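Local coordinates for protein high choriolytic enzyme 1 (Oryzias latipes, PDB 3VTG) that cleaves proteins of the inner layer of the fish egg envelope at hatching, acting as a zinc-dependent endopeptidase of the astacin family, at residues A[64-69]-A[81-86]; A[148-153]-A[184-189]; A[9-14]-A[195-200]. All blocks are in the same frame, centred on the assembly; numbering follows the deposited sequence.

Interaction 1: residues A[64-69]-A[81-86]; sequences SVVSKT and QQELSI
Ser-64 to Val-66 and Gln-82 to Ile-86 pair as neighbouring parallel strands, 62-66 and 81-86, within the mixed β-sheet of the astacin catalytic domain. The short segments twist by 31° against each other. Their ladder alternates donor and acceptor: Ser-64 N reaches Gln-82 O (2.8 Å, nearly straight at 173°), Leu-84 N returns to Ser-64 O, Val-66 N bonds Leu-84 O, and Ile-86 N closes on Val-66 O (2.9 Å). Val-65 and Leu-84 lie on one face. There Leu-84 and Ile-86 touch the zinc-binding helix 94-105, meeting Glu-100 among others, and the side chains of Val-65 and Ile-86 cross obliquely, with Val-65 CG1 4.1 Å from Ile-86 CG1; branched apolar residues suit this buried layer. The other face, with Ser-64, Val-66, Glu-83 and Ser-85, is more polar. The extended chain of Lys-68 crosses Glu-83 at about a right angle and brings NZ to the syn lone pair of Glu-83 OE1 (2.8 Å), a salt bridge beside Val-66, whose CG2 touches Glu-83 CD. Water 1 donates to Glu-83 OE2 and also bonds Ser-64 OG. With OG anti to its backbone N (chi1 -178°), Ser-85 accepts from Lys-68 N at 3.0 Å and also bonds Gly-70 O, tying the turn to the strand. Parallel strands packed on the zinc helix, with antiparallel strand 71-73 at the edge beside 81-86, are characteristic of the metzincin fold.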
# COMPACT_ATOMS: atom_id res chain seq x y z
N SER A 64 12.38 -0.22 8.38
CA SER A 64 12.98 -1.46 8.85
C SER A 64 12.08 -2.62 8.44
O SER A 64 10.99 -2.79 8.98
CB SER A 64 13.15 -1.41 10.36
OG SER A 64 13.70 -2.62 10.85
N VAL A 65 12.55 -3.41 7.47
CA VAL A 65 11.78 -4.55 6.97
C VAL A 65 12.04 -5.77 7.85
O VAL A 65 13.18 -6.22 7.99
CB VAL A 65 12.09 -4.87 5.49
CG1 VAL A 65 11.18 -5.97 4.97
CG2 VAL A 65 11.96 -3.62 4.62
N VAL A 66 10.97 -6.29 8.45
CA VAL A 66 11.06 -7.37 9.43
C VAL A 66 10.02 -8.45 9.12
O VAL A 66 8.98 -8.17 8.51
CB VAL A 66 10.86 -6.86 10.88
CG1 VAL A 66 12.07 -6.05 11.33
CG2 VAL A 66 9.58 -6.05 11.01
N SER A 67 10.30 -9.69 9.53
CA SER A 67 9.33 -10.76 9.36
C SER A 67 8.51 -10.93 10.63
O SER A 67 8.85 -11.73 11.50
CB SER A 67 10.01 -12.08 8.98
OG SER A 67 9.03 -13.09 8.78
N LYS A 68 7.43 -10.16 10.74
CA LYS A 68 6.54 -10.27 11.89
C LYS A 68 5.20 -10.86 11.46
O LYS A 68 5.14 -11.60 10.47
CB LYS A 68 6.43 -8.93 12.63
CG LYS A 68 7.75 -8.54 13.27
CD LYS A 68 7.65 -7.33 14.18
CE LYS A 68 8.97 -7.13 14.91
NZ LYS A 68 8.97 -5.92 15.78
N THR A 69 4.13 -10.56 12.19
CA THR A 69 2.82 -11.15 11.93
C THR A 69 2.18 -10.53 10.68
O THR A 69 1.76 -9.38 10.70
CB THR A 69 1.88 -11.01 13.14
OG1 THR A 69 2.55 -11.44 14.32
CG2 THR A 69 0.61 -11.85 12.94
N GLN A 81 12.88 5.19 12.96
CA GLN A 81 12.70 3.82 12.53
C GLN A 81 11.22 3.49 12.46
O GLN A 81 10.51 3.62 13.46
CB GLN A 81 13.39 2.88 13.51
CG GLN A 81 13.35 1.40 13.13
CD GLN A 81 14.30 0.56 13.97
OE1 GLN A 81 15.03 1.08 14.81
NE2 GLN A 81 14.30 -0.74 13.72
N GLN A 82 10.75 3.08 11.29
CA GLN A 82 9.39 2.57 11.15
C GLN A 82 9.42 1.19 10.53
O GLN A 82 10.15 0.94 9.57
CB GLN A 82 8.49 3.53 10.36
CG GLN A 82 8.80 3.66 8.88
CD GLN A 82 7.96 4.73 8.23
OE1 GLN A 82 8.17 5.93 8.46
NE2 GLN A 82 6.99 4.32 7.42
N GLU A 83 8.62 0.28 11.09
CA GLU A 83 8.64 -1.10 10.64
C GLU A 83 7.68 -1.37 9.49
O GLU A 83 6.63 -0.73 9.36
CB GLU A 83 8.39 -2.06 11.81
CG GLU A 83 9.58 -2.15 12.76
CD GLU A 83 9.49 -3.27 13.79
OE1 GLU A 83 8.39 -3.80 14.03
OE2 GLU A 83 10.54 -3.61 14.37
N LEU A 84 8.10 -2.29 8.64
CA LEU A 84 7.28 -2.82 7.56
C LEU A 84 7.46 -4.33 7.63
O LEU A 84 8.58 -4.83 7.52
CB LEU A 84 7.72 -2.26 6.21
CG LEU A 84 6.89 -2.57 4.96
CD1 LEU A 84 7.13 -1.53 3.87
CD2 LEU A 84 7.17 -3.97 4.41
N SER A 85 6.35 -5.04 7.83
CA SER A 85 6.41 -6.49 7.96
C SER A 85 6.15 -7.22 6.66
O SER A 85 5.10 -7.03 6.03
CB SER A 85 5.45 -6.98 9.04
OG SER A 85 5.55 -8.38 9.21
N ILE A 86 7.11 -8.03 6.25
CA ILE A 86 6.94 -9.00 5.18
C ILE A 86 7.17 -10.37 5.82
O ILE A 86 8.31 -10.84 5.90
CB ILE A 86 7.90 -8.74 3.99
CG1 ILE A 86 7.66 -7.35 3.38
CG2 ILE A 86 7.80 -9.83 2.93
CD1 ILE A 86 6.27 -7.14 2.79
O HOH W 1 13.02 -2.98 13.46

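Interaction 2: residues A[148-153]-A[184-189]; sequences DYSSIM and GMSRWD
Ile-152, Asp-189 and Asp-148 carry this buried contact, which joins the Met-turn of the metzincin fold to the capped start of helix 187-196. The carboxylate of Asp-189 grips the turn like a fork: its OD2 accepts Ile-152 N through the syn lone pair (2.8 Å, 172°), and OD1 uses its own syn pair for Ser-151 OG (2.7 Å). OD2 also takes Ser-186 N on its anti side, completing a capping box in which Asp-189 N bonds Ser-186 OG. An aspartate fits because its two short-armed oxygens can serve the turn and the helix start together. Ile-152 packs alongside with carbon, CD1 lying 3.6 Å from Gly-184 O and CG2 against Met-185 CG. The next residue, Met-153, lies beneath the zinc site and touches His-99 and His-103; Met-153 N bonds Ser-151 OG in an ST turn, consistent with the grip positioning that methionine. Asp-148 has CG anti to its backbone N (chi1 -176°), carrying CG toward the helix start, while OD1 forms an Asx turn with Ser-150 N. Ser-186 OG donates to Asp-148 OD2 at 2.7 Å, nearly along the C-O axis, and OD2 lies in plane at the edge of the Trp-188 ring, 3.8 Å from Trp-188 CD1.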
# COMPACT_ATOMS: atom_id res chain seq x y z
N ASP A 148 -10.56 3.09 -8.30
CA ASP A 148 -9.91 2.14 -9.21
C ASP A 148 -10.05 0.71 -8.70
O ASP A 148 -9.32 0.29 -7.79
CB ASP A 148 -8.43 2.53 -9.39
CG ASP A 148 -7.70 1.65 -10.40
OD1 ASP A 148 -8.33 0.78 -11.05
OD2 ASP A 148 -6.47 1.83 -10.52
N TYR A 149 -10.97 -0.04 -9.30
CA TYR A 149 -11.17 -1.44 -8.93
C TYR A 149 -9.89 -2.26 -9.10
O TYR A 149 -9.70 -3.26 -8.41
CB TYR A 149 -12.24 -2.08 -9.81
CG TYR A 149 -13.67 -1.63 -9.59
CD1 TYR A 149 -14.31 -1.83 -8.37
CD2 TYR A 149 -14.39 -1.06 -10.63
CE1 TYR A 149 -15.64 -1.44 -8.19
CE2 TYR A 149 -15.71 -0.67 -10.47
CZ TYR A 149 -16.32 -0.86 -9.25
OH TYR A 149 -17.64 -0.48 -9.10
N SER A 150 -9.03 -1.84 -10.02
CA SER A 150 -7.81 -2.57 -10.36
C SER A 150 -6.58 -2.15 -9.55
O SER A 150 -5.48 -2.64 -9.81
CB SER A 150 -7.52 -2.47 -11.87
OG SER A 150 -6.92 -1.23 -12.20
N SER A 151 -6.77 -1.27 -8.57
CA SER A 151 -5.68 -0.81 -7.72
C SER A 151 -5.06 -1.96 -6.93
O SER A 151 -5.77 -2.82 -6.42
CB SER A 151 -6.15 0.27 -6.74
OG SER A 151 -5.14 0.54 -5.78
N ILE A 152 -3.73 -1.93 -6.81
CA ILE A 152 -3.00 -2.89 -5.98
C ILE A 152 -3.38 -2.72 -4.50
O ILE A 152 -3.03 -3.55 -3.66
CB ILE A 152 -1.48 -2.75 -6.20
CG1 ILE A 152 -0.75 -4.06 -5.88
CG2 ILE A 152 -0.91 -1.55 -5.43
CD1 ILE A 152 0.73 -4.06 -6.24
N MET A 153 -4.11 -1.65 -4.19
CA MET A 153 -4.54 -1.35 -2.82
C MET A 153 -5.97 -1.81 -2.51
O MET A 153 -6.44 -1.63 -1.38
CB MET A 153 -4.40 0.15 -2.52
CG MET A 153 -3.01 0.73 -2.78
SD MET A 153 -1.66 -0.18 -2.00
CE MET A 153 -1.92 0.22 -0.28
N GLY A 184 0.75 -6.13 -9.93
CA GLY A 184 1.58 -4.94 -10.05
C GLY A 184 0.75 -3.69 -9.86
O GLY A 184 -0.46 -3.76 -9.63
N MET A 185 1.40 -2.54 -9.94
CA MET A 185 0.72 -1.27 -9.75
C MET A 185 -0.11 -0.88 -10.96
O MET A 185 0.31 -1.05 -12.11
CB MET A 185 1.71 -0.18 -9.38
CG MET A 185 2.21 -0.34 -7.95
SD MET A 185 3.36 0.94 -7.44
CE MET A 185 4.90 0.30 -8.11
N SER A 186 -1.32 -0.39 -10.69
CA SER A 186 -2.21 0.07 -11.74
C SER A 186 -1.79 1.45 -12.23
O SER A 186 -0.97 2.13 -11.60
CB SER A 186 -3.65 0.14 -11.23
OG SER A 186 -3.84 1.26 -10.39
N ARG A 187 -2.37 1.88 -13.35
CA ARG A 187 -2.12 3.21 -13.87
C ARG A 187 -2.40 4.28 -12.82
O ARG A 187 -1.59 5.19 -12.61
CB ARG A 187 -2.95 3.45 -15.13
CG ARG A 187 -2.57 4.71 -15.90
CD ARG A 187 -3.55 5.83 -15.66
NE ARG A 187 -4.88 5.50 -16.16
CZ ARG A 187 -5.75 6.40 -16.62
NH1 ARG A 187 -5.43 7.68 -16.64
NH2 ARG A 187 -6.94 6.01 -17.04
N TRP A 188 -3.54 4.17 -12.14
CA TRP A 188 -3.88 5.13 -11.09
C TRP A 188 -3.00 5.04 -9.88
O TRP A 188 -2.68 6.07 -9.29
CB TRP A 188 -5.37 5.08 -10.73
CG TRP A 188 -6.25 5.62 -11.82
CD1 TRP A 188 -7.22 4.94 -12.54
CD2 TRP A 188 -6.25 6.98 -12.38
NE1 TRP A 188 -7.81 5.75 -13.47
CE2 TRP A 188 -7.28 6.99 -13.43
CE3 TRP A 188 -5.54 8.15 -12.12
CZ2 TRP A 188 -7.56 8.14 -14.16
CZ3 TRP A 188 -5.84 9.30 -12.87
CH2 TRP A 188 -6.83 9.29 -13.87
N ASP A 189 -2.55 3.83 -9.51
CA ASP A 189 -1.57 3.69 -8.43
C ASP A 189 -0.32 4.53 -8.72
O ASP A 189 0.13 5.28 -7.86
CB ASP A 189 -1.14 2.22 -8.24
CG ASP A 189 -2.24 1.34 -7.66
OD1 ASP A 189 -3.08 1.82 -6.86
OD2 ASP A 189 -2.23 0.13 -7.99
O HOH W 2 -5.66 2.14 -13.13

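Interaction 3: residues A[9-14]-A[195-200]; sequences SCFWKK and VLYNCR
Tyr-197 OH is gripped by two backbone groups: it hydrogen-bonds Leu-105 O, in the last turn of the zinc helix 94-105, and receives a weak bond from Trp-12 N at 3.4 Å. Tyrosine suits the spot because its long flat ring can pack against carbon while its hydroxyl serves backbone groups. The ring leaves the chain just where helix 187-196 ends in a Schellman motif, with Asn-198 at positive phi as the C-prime residue, so the contact ties the N-terminal part of the astacin domain to its C-terminal tail. CG of Tyr-197 stands beside its backbone N (chi1 -74°), the base from which the side chain runs alongside Trp-12, pointing the same way. Trp-12 N lies in the plane of the tyrosine ring at its edge, and Trp-12 O also sits near that edge, 3.3 Å from Tyr-197 CE1. The hydroxyl in turn meets the indole edge, with Tyr-197 OH 3.5 Å from Trp-12 CD1; the indole NE1 bonds Ala-104 O, so both aromatic residues hold the same helix end. Phe-11 also packs against the tyrosine, with CB 3.7 Å from Tyr-197 OH, which sits at the Phe-11 ring edge; the Leu-196 side chain crosses Phe-11 at about a right angle, with Leu-196 CD1 over one face of the Phe-11 ring. Nearby, Cys-199 is bonded to Cys-50, fixing the tail covalently, and Cys-10 to Cys-5. At the exposed margin the bent chain of Lys-14 reaches the reversed backbone after the helix, where NZ makes a weak 3.1 Å bond to Asn-198 O.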
# COMPACT_ATOMS: atom_id res chain seq x y z
N SER A 9 5.75 16.62 6.88
CA SER A 9 6.57 15.90 7.86
C SER A 9 5.98 14.49 7.89
O SER A 9 6.63 13.53 8.31
CB SER A 9 6.48 16.55 9.24
OG SER A 9 5.13 16.62 9.69
N CYS A 10 4.74 14.40 7.41
CA CYS A 10 3.97 13.17 7.29
C CYS A 10 4.37 12.30 6.10
O CYS A 10 4.04 11.12 6.06
CB CYS A 10 2.48 13.52 7.15
SG CYS A 10 1.72 14.14 8.66
N PHE A 11 5.08 12.89 5.14
CA PHE A 11 5.45 12.20 3.91
C PHE A 11 6.96 12.20 3.74
O PHE A 11 7.66 12.98 4.38
CB PHE A 11 4.76 12.84 2.70
CG PHE A 11 3.26 12.83 2.78
CD1 PHE A 11 2.54 11.71 2.39
CD2 PHE A 11 2.57 13.94 3.25
CE1 PHE A 11 1.15 11.69 2.46
CE2 PHE A 11 1.18 13.93 3.32
CZ PHE A 11 0.47 12.81 2.93
N TRP A 12 7.46 11.32 2.87
CA TRP A 12 8.89 11.25 2.59
C TRP A 12 9.35 12.49 1.88
O TRP A 12 8.63 13.05 1.06
CB TRP A 12 9.23 9.98 1.83
CG TRP A 12 8.90 8.77 2.65
CD1 TRP A 12 7.72 8.02 2.62
CD2 TRP A 12 9.71 8.16 3.71
NE1 TRP A 12 7.76 7.01 3.55
CE2 TRP A 12 8.93 7.03 4.23
CE3 TRP A 12 10.97 8.41 4.24
CZ2 TRP A 12 9.41 6.22 5.25
CZ3 TRP A 12 11.45 7.58 5.26
CH2 TRP A 12 10.68 6.51 5.75
N LYS A 13 10.55 12.94 2.23
CA LYS A 13 11.09 14.20 1.73
C LYS A 13 11.51 14.12 0.27
O LYS A 13 12.13 13.15 -0.16
CB LYS A 13 12.28 14.65 2.58
CG LYS A 13 11.89 15.29 3.91
CD LYS A 13 13.11 15.64 4.76
CE LYS A 13 14.14 16.48 4.00
NZ LYS A 13 13.59 17.72 3.40
N LYS A 14 11.16 15.15 -0.49
CA LYS A 14 11.60 15.27 -1.87
C LYS A 14 12.85 16.14 -1.94
O LYS A 14 12.89 17.24 -1.39
CB LYS A 14 10.48 15.86 -2.74
CG LYS A 14 10.78 15.82 -4.23
CD LYS A 14 9.53 15.46 -5.01
CE LYS A 14 9.61 15.91 -6.46
NZ LYS A 14 9.34 17.36 -6.58
N VAL A 195 1.49 12.36 -8.38
CA VAL A 195 0.78 13.56 -7.96
C VAL A 195 1.14 13.94 -6.51
O VAL A 195 1.49 15.08 -6.24
CB VAL A 195 -0.75 13.44 -8.14
CG1 VAL A 195 -1.46 14.66 -7.58
CG2 VAL A 195 -1.10 13.27 -9.62
N LEU A 196 1.08 12.96 -5.61
CA LEU A 196 1.37 13.21 -4.19
C LEU A 196 2.79 13.73 -3.97
O LEU A 196 3.01 14.67 -3.20
CB LEU A 196 1.12 11.94 -3.36
CG LEU A 196 1.32 12.04 -1.84
CD1 LEU A 196 0.35 13.02 -1.20
CD2 LEU A 196 1.19 10.67 -1.19
N TYR A 197 3.75 13.12 -4.66
CA TYR A 197 5.15 13.48 -4.50
C TYR A 197 5.66 14.45 -5.57
O TYR A 197 6.85 14.72 -5.65
CB TYR A 197 6.02 12.22 -4.41
CG TYR A 197 5.86 11.55 -3.06
CD1 TYR A 197 6.58 11.99 -1.96
CD2 TYR A 197 4.96 10.50 -2.89
CE1 TYR A 197 6.43 11.41 -0.72
CE2 TYR A 197 4.80 9.90 -1.64
CZ TYR A 197 5.54 10.36 -0.56
OH TYR A 197 5.40 9.79 0.68
N ASN A 198 4.74 14.98 -6.37
CA ASN A 198 5.05 15.98 -7.41
C ASN A 198 6.23 15.56 -8.30
O ASN A 198 7.15 16.34 -8.55
CB ASN A 198 5.28 17.36 -6.79
CG ASN A 198 5.21 18.49 -7.80
OD1 ASN A 198 4.43 18.44 -8.75
ND2 ASN A 198 6.02 19.52 -7.60
N CYS A 199 6.18 14.32 -8.79
CA CYS A 199 7.23 13.79 -9.64
C CYS A 199 7.13 14.36 -11.05
O CYS A 199 6.06 14.32 -11.66
CB CYS A 199 7.18 12.27 -9.71
SG CYS A 199 7.29 11.41 -8.12
N ARG A 200 8.25 14.88 -11.55
CA ARG A 200 8.32 15.44 -12.89
C ARG A 200 9.44 14.80 -13.70
O ARG A 200 10.30 14.11 -13.15
CB ARG A 200 8.53 16.96 -12.82
CG ARG A 200 7.27 17.74 -12.45
CD ARG A 200 7.56 19.22 -12.28
NE ARG A 200 8.17 19.81 -13.47
CZ ARG A 200 8.37 21.11 -13.66
NH1 ARG A 200 7.99 21.99 -12.74
NH2 ARG A 200 8.94 21.54 -14.78

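Interaction 3 joins the two ends of the chain and so spans the other two, which follow one another in sequence, interaction 1 before interaction 2. Interactions 2 and 3, with centres 19 Å apart, share helix 187-196: one holds its capped start, the other its end. Interaction 1 lies in the main sheet, across the chain's centre from interaction 2, their centres 23 Å apart. It touches interaction 3 where Gln-82 OE1 packs on Trp-12 CZ2 at 3.5 Å. All three reach the zinc helix 94-105 or its end, through Leu-84, Met-153 and Trp-12, so sheet, Met-turn and chain termini all bear on the helix that supplies His-99, Glu-100 and His-103.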